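Local coordinates for protein putative drug/sodium antiporter (Escherichia coli, PDB 4Z3N) that probably exports the genotoxin colibactin across the bacterial membrane as a MATE-family antiporter, at residues A[264-272]-A[408-416]. Residues are numbered along the deposited sequence; the frame is centred on the assembly and turned at random.
Sequences MLMQLIIAV and LTLMRHVFI. With OLC ((2R)-2,3-dihydroxypropyl (9Z)-octadec-9-enoate), chain B.
Leu410, whose side chain packs on Ile269, has a carbonyl oxygen gripped twice: Val414 N and Phe415 N both bond to Leu410 O, from opposite faces of its plane, where the helix ends. His413 O instead accepts a hydrogen bond from the glycerol hydroxyl O23 of the monoolein (2.9 Å), consistent with helical geometry ending at Val414. Within its own helix, His413 ND1 turns back to Thr409 O in a weak bond of 3.5 Å. His413 CG lies anti to its carbonyl carbon, which brings the ring toward helix 250-284, and chi2 near 95° turns its face to Ile270, whose CA sits 4.2 Å from the ring centroid as a CH-pi contact. The lipid's acyl chain passes the ring edge at C16, and its end C18 lies 3.8 Å from Ile270 CD1.

Both segments belong to the C-terminal MatE region of this MATE transporter, where the helical segments 264-272 and 408-413 run nearly parallel, 4° apart in direction, with axes approaching to 9.6 Å. Ile269 offers two separate methyls: CG2 rests on Thr409 CG2 (3.9 Å), while CD1 meets Leu410 CD2, the two side chains crossing at about a right angle. Thr409 places a methyl toward Ile269 and its OG1 beside Met266 SD (3.5 Å); that hydroxyl is satisfied by Ser405 O, so a flexible thioether can pack against it. Arg412 offers the edge of its guanidinium to Ile270 CD1, while NH1 bonds Ser389 OG on helix 382-399.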
loop_
_atom_site.group_PDB
_atom_site.type_symbol
_atom_site.label_atom_id
_atom_site.label_comp_id
_atom_site.label_asym_id
_atom_site.label_seq_id
_atom_site.Cartn_x
_atom_site.Cartn_y
_atom_site.Cartn_z
ATOM N N MET A 264 -8.576 4.102 -2.280
ATOM C CA MET A 264 -8.617 3.292 -3.484
ATOM C C MET A 264 -8.329 4.142 -4.711
ATOM O O MET A 264 -7.661 3.714 -5.640
ATOM C CB MET A 264 -9.971 2.619 -3.614
ATOM C CG MET A 264 -10.308 1.761 -2.444
ATOM S SD MET A 264 -11.988 1.182 -2.644
ATOM C CE MET A 264 -12.398 0.650 -0.970
ATOM N N LEU A 265 -8.847 5.359 -4.701
ATOM C CA LEU A 265 -8.644 6.264 -5.804
ATOM C C LEU A 265 -7.161 6.604 -5.950
ATOM O O LEU A 265 -6.651 6.789 -7.058
ATOM C CB LEU A 265 -9.475 7.517 -5.580
ATOM C CG LEU A 265 -9.658 8.405 -6.800
ATOM C CD1 LEU A 265 -10.316 7.599 -7.927
ATOM C CD2 LEU A 265 -10.474 9.635 -6.404
ATOM N N MET A 266 -6.473 6.682 -4.816
ATOM C CA MET A 266 -5.050 7.001 -4.779
ATOM C C MET A 266 -4.174 5.839 -5.274
ATOM O O MET A 266 -3.156 6.067 -5.914
ATOM C CB MET A 266 -4.644 7.408 -3.358
ATOM C CG MET A 266 -5.107 8.811 -2.971
ATOM S SD MET A 266 -4.649 9.310 -1.285
ATOM C CE MET A 266 -6.000 8.609 -0.345
ATOM N N GLN A 267 -4.561 4.605 -4.959
ATOM C CA GLN A 267 -3.892 3.431 -5.499
ATOM C C GLN A 267 -3.983 3.484 -7.011
ATOM O O GLN A 267 -3.029 3.174 -7.738
ATOM C CB GLN A 267 -4.547 2.142 -5.022
ATOM C CG GLN A 267 -4.979 2.138 -3.603
ATOM C CD GLN A 267 -3.844 1.827 -2.689
ATOM O OE1 GLN A 267 -2.802 2.487 -2.730
ATOM N NE2 GLN A 267 -4.015 0.793 -1.867
ATOM N N LEU A 268 -5.169 3.864 -7.471
ATOM C CA LEU A 268 -5.466 3.919 -8.879
ATOM C C LEU A 268 -4.518 4.906 -9.564
ATOM O O LEU A 268 -3.794 4.535 -10.490
ATOM C CB LEU A 268 -6.931 4.296 -9.075
ATOM C CG LEU A 268 -7.608 4.048 -10.416
ATOM C CD1 LEU A 268 -7.224 2.681 -10.983
ATOM C CD2 LEU A 268 -9.124 4.167 -10.235
ATOM N N ILE A 269 -4.514 6.143 -9.077
ATOM C CA ILE A 269 -3.648 7.202 -9.576
ATOM C C ILE A 269 -2.175 6.799 -9.616
ATOM O O ILE A 269 -1.441 7.148 -10.554
ATOM C CB ILE A 269 -3.786 8.469 -8.712
ATOM C CG1 ILE A 269 -5.197 9.044 -8.836
ATOM C CG2 ILE A 269 -2.718 9.510 -9.098
ATOM C CD1 ILE A 269 -5.514 10.131 -7.809
ATOM N N ILE A 270 -1.732 6.076 -8.596
ATOM C CA ILE A 270 -0.363 5.597 -8.573
ATOM C C ILE A 270 -0.177 4.560 -9.683
ATOM O O ILE A 270 0.801 4.613 -10.420
ATOM C CB ILE A 270 0.021 4.996 -7.210
ATOM C CG1 ILE A 270 0.093 6.089 -6.150
ATOM C CG2 ILE A 270 1.363 4.296 -7.296
ATOM C CD1 ILE A 270 0.290 5.551 -4.731
ATOM N N ALA A 271 -1.119 3.633 -9.810
ATOM C CA ALA A 271 -1.068 2.651 -10.886
ATOM C C ALA A 271 -1.076 3.327 -12.264
ATOM O O ALA A 271 -0.323 2.924 -13.155
ATOM C CB ALA A 271 -2.222 1.665 -10.768
ATOM N N VAL A 272 -1.909 4.352 -12.445
ATOM C CA VAL A 272 -1.976 5.061 -13.730
ATOM C C VAL A 272 -0.680 5.788 -14.066
ATOM O O VAL A 272 -0.294 5.905 -15.230
ATOM C CB VAL A 272 -3.108 6.101 -13.755
ATOM C CG1 VAL A 272 -3.041 6.920 -15.033
ATOM C CG2 VAL A 272 -4.450 5.436 -13.620
ATOM N N LEU A 408 -2.656 15.720 -3.246
ATOM C CA LEU A 408 -1.214 15.540 -3.140
ATOM C C LEU A 408 -0.747 14.360 -3.985
ATOM O O LEU A 408 0.339 14.374 -4.555
ATOM C CB LEU A 408 -0.806 15.361 -1.678
ATOM C CG LEU A 408 -0.850 16.657 -0.856
ATOM C CD1 LEU A 408 -0.826 16.374 0.646
ATOM C CD2 LEU A 408 0.283 17.585 -1.260
ATOM N N THR A 409 -1.579 13.337 -4.084
ATOM C CA THR A 409 -1.237 12.192 -4.909
ATOM C C THR A 409 -1.291 12.555 -6.404
ATOM O O THR A 409 -0.493 12.068 -7.204
ATOM C CB THR A 409 -2.163 11.025 -4.606
ATOM O OG1 THR A 409 -2.087 10.738 -3.206
ATOM C CG2 THR A 409 -1.738 9.794 -5.380
ATOM N N LEU A 410 -2.228 13.419 -6.771
ATOM C CA LEU A 410 -2.360 13.865 -8.151
ATOM C C LEU A 410 -1.206 14.757 -8.528
ATOM O O LEU A 410 -0.694 14.713 -9.644
ATOM C CB LEU A 410 -3.671 14.614 -8.350
ATOM C CG LEU A 410 -4.914 13.740 -8.411
ATOM C CD1 LEU A 410 -6.148 14.620 -8.496
ATOM C CD2 LEU A 410 -4.809 12.808 -9.601
ATOM N N MET A 411 -0.821 15.587 -7.573
ATOM C CA MET A 411 0.282 16.508 -7.742
ATOM C C MET A 411 1.581 15.741 -7.893
ATOM O O MET A 411 2.488 16.193 -8.578
ATOM C CB MET A 411 0.358 17.467 -6.555
ATOM C CG MET A 411 1.278 18.666 -6.771
ATOM S SD MET A 411 0.579 19.878 -7.911
ATOM C CE MET A 411 -1.094 19.240 -8.025
ATOM N N ARG A 412 1.684 14.587 -7.238
ATOM C CA ARG A 412 2.911 13.786 -7.327
ATOM C C ARG A 412 2.999 12.924 -8.593
ATOM O O ARG A 412 4.036 12.888 -9.233
ATOM C CB ARG A 412 3.086 12.898 -6.083
ATOM C CG ARG A 412 4.515 12.387 -5.927
ATOM C CD ARG A 412 4.782 11.551 -4.671
ATOM N NE ARG A 412 3.874 10.415 -4.506
ATOM C CZ ARG A 412 2.940 10.329 -3.556
ATOM N NH1 ARG A 412 2.799 11.314 -2.680
ATOM N NH2 ARG A 412 2.145 9.257 -3.483
ATOM N N HIS A 413 1.934 12.202 -8.929
ATOM C CA HIS A 413 1.981 11.277 -10.069
ATOM C C HIS A 413 1.437 11.749 -11.428
ATOM O O HIS A 413 1.668 11.079 -12.420
ATOM C CB HIS A 413 1.259 9.981 -9.693
ATOM C CG HIS A 413 1.954 9.199 -8.624
ATOM N ND1 HIS A 413 1.626 9.299 -7.291
ATOM C CD2 HIS A 413 2.994 8.334 -8.688
ATOM C CE1 HIS A 413 2.418 8.515 -6.580
ATOM N NE2 HIS A 413 3.258 7.920 -7.405
ATOM N N VAL A 414 0.730 12.874 -11.497
ATOM C CA VAL A 414 0.106 13.272 -12.769
ATOM C C VAL A 414 0.298 14.731 -13.221
ATOM O O VAL A 414 0.881 14.972 -14.267
ATOM C CB VAL A 414 -1.409 12.995 -12.748
ATOM C CG1 VAL A 414 -2.046 13.525 -14.023
ATOM C CG2 VAL A 414 -1.664 11.530 -12.619
ATOM N N PHE A 415 -0.215 15.690 -12.451
ATOM C CA PHE A 415 -0.275 17.095 -12.870
ATOM C C PHE A 415 1.036 17.779 -13.324
ATOM O O PHE A 415 1.007 18.748 -14.088
ATOM C CB PHE A 415 -0.875 17.922 -11.733
ATOM C CG PHE A 415 -2.362 17.749 -11.580
ATOM C CD1 PHE A 415 -3.171 17.599 -12.698
ATOM C CD2 PHE A 415 -2.951 17.736 -10.322
ATOM C CE1 PHE A 415 -4.534 17.436 -12.557
ATOM C CE2 PHE A 415 -4.307 17.579 -10.184
ATOM C CZ PHE A 415 -5.105 17.423 -11.295
ATOM N N ILE A 416 2.172 17.289 -12.853
ATOM C CA ILE A 416 3.463 17.911 -13.137
ATOM C C ILE A 416 4.276 17.000 -14.041
ATOM O O ILE A 416 4.810 17.433 -15.068
ATOM C CB ILE A 416 4.277 18.242 -11.852
ATOM C CG1 ILE A 416 3.489 19.169 -10.923
ATOM C CG2 ILE A 416 5.584 18.946 -12.222
ATOM C CD1 ILE A 416 3.419 20.592 -11.426
HETATM C C18 OLC B . 3.898 5.595 -3.691
HETATM C C10 OLC B . 11.199 8.460 -7.667
HETATM C C9 OLC B . 11.170 7.114 -7.743
HETATM C C17 OLC B . 5.271 5.845 -4.283
HETATM C C11 OLC B . 9.949 9.285 -7.908
HETATM C C8 OLC B . 12.361 6.375 -8.331
HETATM C C24 OLC B . 5.853 9.787 -13.754
HETATM C C16 OLC B . 5.213 7.078 -5.157
HETATM C C12 OLC B . 8.737 8.419 -8.226
HETATM C C7 OLC B . 12.191 4.868 -8.256
HETATM C C15 OLC B . 6.601 7.425 -5.680
HETATM C C13 OLC B . 7.511 8.954 -7.484
HETATM C C6 OLC B . 11.244 4.376 -9.334
HETATM C C14 OLC B . 6.506 7.871 -7.133
HETATM C C5 OLC B . 11.589 4.990 -10.675
HETATM C C4 OLC B . 10.378 4.924 -11.596
HETATM C C3 OLC B . 9.144 5.443 -10.886
HETATM C C2 OLC B . 8.038 5.798 -11.862
HETATM C C21 OLC B . 6.190 9.047 -11.397
HETATM C C1 OLC B . 7.155 6.891 -11.274
HETATM C C22 OLC B . 5.335 9.886 -12.331
HETATM O O19 OLC B . 6.986 6.998 -10.067
HETATM O O25 OLC B . 4.761 9.653 -14.641
HETATM O O23 OLC B . 3.998 9.425 -12.295
HETATM O O20 OLC B . 6.639 7.900 -12.099
#